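Local coordinates for protein Alpha/beta fold hydrolase (Pseudomonas aeruginosa, PDB 6I8W) that is a membrane-bound phospholipase A that degrades membrane phospholipids and acts as a bacterial virulence factor, at residues 160-168 with 236-244. Numbering follows the deposited sequence.
Sequences IDNAGVMPA and YIPLEPELP
Glu240 meets Val165 and Met166 through a chain that bends at chi2 (89°), which turns its carboxylate back to the loop 160-168. There OE2 accepts a hydrogen bond from Met166 N at 2.9 Å. The bond is fairly straight and uses the syn lone pair, on the side of OE1. The same OE2 rests against Val165, 3.2 Å from its CA. A backbone-to-backbone bond lies next to it: Leu239 N donates to Gly164 O at 2.8 Å, in the carbonyl plane. Together the two bonds tie one irregular loop to the other. With CG anti to the carbonyl carbon (chi1 -77°), Leu239 lays its side chain along the Gly164 backbone, with CD1 3.4 Å from Ala163 O. Val165 CG1 packs on Leu239 CB. Tyr236 brings its OH to 3.1 Å from Gly164 C, but makes no hydrogen bond there. Within the loop 160-168, Asn162 ND2 donates to Ala163 O from above the carbonyl plane, off the lone pairs. In this alpha/beta hydrolase fold, the contact joins the loop after strand 154-160 to the loop between helix 208-234 and strand 250-255. Leu239 also packs on helix 138-149, while Asn162, Val165 and Leu243 touch helix 265-269.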
loop_
_atom_site.group_PDB
_atom_site.type_symbol
_atom_site.label_atom_id
_atom_site.label_comp_id
_atom_site.label_asym_id
_atom_site.label_seq_id
_atom_site.Cartn_x
_atom_site.Cartn_y
_atom_site.Cartn_z
ATOM N N ILE A 160 9.307 3.367 -0.438
ATOM C CA ILE A 160 9.545 1.981 -0.785
ATOM C C ILE A 160 9.032 1.743 -2.199
ATOM O O ILE A 160 7.827 1.567 -2.398
ATOM C CB ILE A 160 8.857 1.041 0.237
ATOM C CG1 ILE A 160 9.412 1.337 1.648
ATOM C CG2 ILE A 160 9.055 -0.441 -0.149
ATOM C CD1 ILE A 160 8.715 0.588 2.781
ATOM N N ASP A 161 9.941 1.760 -3.172
ATOM C CA ASP A 161 9.546 1.626 -4.575
ATOM C C ASP A 161 8.429 2.619 -4.911
ATOM O O ASP A 161 7.378 2.229 -5.410
ATOM C CB ASP A 161 9.082 0.188 -4.873
ATOM C CG ASP A 161 10.141 -0.852 -4.518
ATOM O OD1 ASP A 161 10.436 -1.001 -3.308
ATOM O OD2 ASP A 161 10.676 -1.525 -5.434
ATOM N N ASN A 162 8.654 3.894 -4.623
ATOM C CA ASN A 162 7.629 4.920 -4.817
ATOM C C ASN A 162 7.447 5.317 -6.275
ATOM O O ASN A 162 8.401 5.282 -7.041
ATOM C CB ASN A 162 7.982 6.171 -4.019
ATOM C CG ASN A 162 9.283 6.794 -4.480
ATOM O OD1 ASN A 162 10.365 6.250 -4.248
ATOM N ND2 ASN A 162 9.192 7.947 -5.124
ATOM N N ALA A 163 6.234 5.723 -6.632
ATOM C CA ALA A 163 5.987 6.390 -7.907
ATOM C C ALA A 163 6.361 7.861 -7.784
ATOM O O ALA A 163 6.591 8.348 -6.678
ATOM C CB ALA A 163 4.512 6.229 -8.330
ATOM N N GLY A 164 6.417 8.574 -8.907
ATOM C CA GLY A 164 6.615 10.012 -8.854
ATOM C C GLY A 164 7.840 10.593 -9.547
ATOM O O GLY A 164 7.965 11.814 -9.645
ATOM N N VAL A 165 8.751 9.747 -10.027
ATOM C CA VAL A 165 9.838 10.253 -10.856
ATOM C C VAL A 165 9.906 9.528 -12.192
ATOM O O VAL A 165 9.328 8.458 -12.362
ATOM C CB VAL A 165 11.220 10.132 -10.156
ATOM C CG1 VAL A 165 11.234 10.934 -8.869
ATOM C CG2 VAL A 165 11.556 8.675 -9.883
ATOM N N MET A 166 10.618 10.138 -13.131
ATOM C CA MET A 166 10.836 9.568 -14.455
ATOM C C MET A 166 12.309 9.207 -14.631
ATOM O O MET A 166 13.116 10.062 -14.966
ATOM C CB MET A 166 10.387 10.553 -15.542
ATOM C CG MET A 166 8.872 10.587 -15.751
ATOM S SD MET A 166 8.310 11.886 -16.887
ATOM C CE MET A 166 8.307 13.306 -15.789
ATOM N N PRO A 167 12.658 7.933 -14.393
ATOM C CA PRO A 167 14.034 7.429 -14.430
ATOM C C PRO A 167 14.517 7.082 -15.836
ATOM O O PRO A 167 13.731 7.091 -16.792
ATOM C CB PRO A 167 13.963 6.172 -13.568
ATOM C CG PRO A 167 12.535 5.722 -13.637
ATOM C CD PRO A 167 11.691 6.841 -14.209
ATOM N N ALA A 168 15.803 6.761 -15.937
ATOM C CA ALA A 168 16.448 6.500 -17.219
ATOM C C ALA A 168 15.900 5.251 -17.911
ATOM O O ALA A 168 15.742 5.234 -19.123
ATOM C CB ALA A 168 17.953 6.374 -17.025
ATOM N N TYR A 236 -1.065 13.636 -12.835
ATOM C CA TYR A 236 0.248 13.242 -12.337
ATOM C C TYR A 236 1.005 14.435 -11.778
ATOM O O TYR A 236 1.034 15.486 -12.388
ATOM C CB TYR A 236 1.040 12.580 -13.464
ATOM C CG TYR A 236 2.451 12.159 -13.118
ATOM C CD1 TYR A 236 2.691 10.957 -12.469
ATOM C CD2 TYR A 236 3.547 12.939 -13.492
ATOM C CE1 TYR A 236 3.979 10.551 -12.167
ATOM C CE2 TYR A 236 4.840 12.540 -13.197
ATOM C CZ TYR A 236 5.045 11.341 -12.526
ATOM O OH TYR A 236 6.317 10.915 -12.229
ATOM N N ILE A 237 1.606 14.272 -10.607
ATOM C CA ILE A 237 2.435 15.323 -10.022
ATOM C C ILE A 237 3.887 14.864 -9.935
ATOM O O ILE A 237 4.209 13.960 -9.163
ATOM C CB ILE A 237 1.941 15.723 -8.614
ATOM C CG1 ILE A 237 0.485 16.204 -8.668
ATOM C CG2 ILE A 237 2.849 16.779 -8.011
ATOM C CD1 ILE A 237 -0.119 16.495 -7.300
ATOM N N PRO A 238 4.768 15.477 -10.737
ATOM C CA PRO A 238 6.187 15.111 -10.690
ATOM C C PRO A 238 6.799 15.398 -9.326
ATOM O O PRO A 238 6.553 16.456 -8.750
ATOM C CB PRO A 238 6.818 15.992 -11.772
ATOM C CG PRO A 238 5.842 17.115 -11.979
ATOM C CD PRO A 238 4.491 16.539 -11.724
ATOM N N LEU A 239 7.583 14.460 -8.805
ATOM C CA LEU A 239 8.257 14.664 -7.531
ATOM C C LEU A 239 9.570 15.442 -7.643
ATOM O O LEU A 239 10.026 16.027 -6.658
ATOM C CB LEU A 239 8.548 13.325 -6.865
ATOM C CG LEU A 239 7.372 12.635 -6.187
ATOM C CD1 LEU A 239 7.858 11.350 -5.546
ATOM C CD2 LEU A 239 6.741 13.564 -5.154
ATOM N N GLU A 240 10.186 15.427 -8.825
ATOM C CA GLU A 240 11.504 16.041 -8.998
ATOM C C GLU A 240 11.570 17.489 -8.468
ATOM O O GLU A 240 12.535 17.842 -7.800
ATOM C CB GLU A 240 11.945 15.984 -10.466
ATOM C CG GLU A 240 12.336 14.588 -10.949
ATOM C CD GLU A 240 11.158 13.788 -11.505
ATOM O OE1 GLU A 240 9.989 14.188 -11.291
ATOM O OE2 GLU A 240 11.407 12.759 -12.171
ATOM N N PRO A 241 10.550 18.329 -8.750
ATOM C CA PRO A 241 10.627 19.673 -8.154
ATOM C C PRO A 241 10.297 19.730 -6.650
ATOM O O PRO A 241 10.498 20.773 -6.038
ATOM C CB PRO A 241 9.579 20.472 -8.947
ATOM C CG PRO A 241 9.241 19.631 -10.146
ATOM C CD PRO A 241 9.405 18.223 -9.673
ATOM N N GLU A 242 9.760 18.655 -6.078
ATOM C CA GLU A 242 9.291 18.691 -4.690
ATOM C C GLU A 242 10.292 18.118 -3.687
ATOM O O GLU A 242 10.376 18.585 -2.549
ATOM C CB GLU A 242 7.950 17.942 -4.556
ATOM C CG GLU A 242 6.872 18.343 -5.592
ATOM C CD GLU A 242 6.599 19.842 -5.631
ATOM O OE1 GLU A 242 6.650 20.486 -4.561
ATOM O OE2 GLU A 242 6.307 20.373 -6.733
ATOM N N LEU A 243 11.039 17.100 -4.104
ATOM C CA LEU A 243 11.996 16.434 -3.217
ATOM C C LEU A 243 12.975 17.382 -2.504
ATOM O O LEU A 243 13.249 17.177 -1.326
ATOM C CB LEU A 243 12.780 15.377 -3.995
ATOM C CG LEU A 243 11.930 14.239 -4.547
ATOM C CD1 LEU A 243 12.750 13.325 -5.423
ATOM C CD2 LEU A 243 11.327 13.465 -3.394
ATOM N N PRO A 244 13.496 18.426 -3.195
ATOM C CA PRO A 244 14.406 19.316 -2.456
ATOM C C PRO A 244 13.749 20.070 -1.291
ATOM O O PRO A 244 14.468 20.598 -0.451
ATOM C CB PRO A 244 14.885 20.304 -3.532
ATOM C CG PRO A 244 14.742 19.568 -4.815
ATOM C CD PRO A 244 13.483 18.748 -4.634
#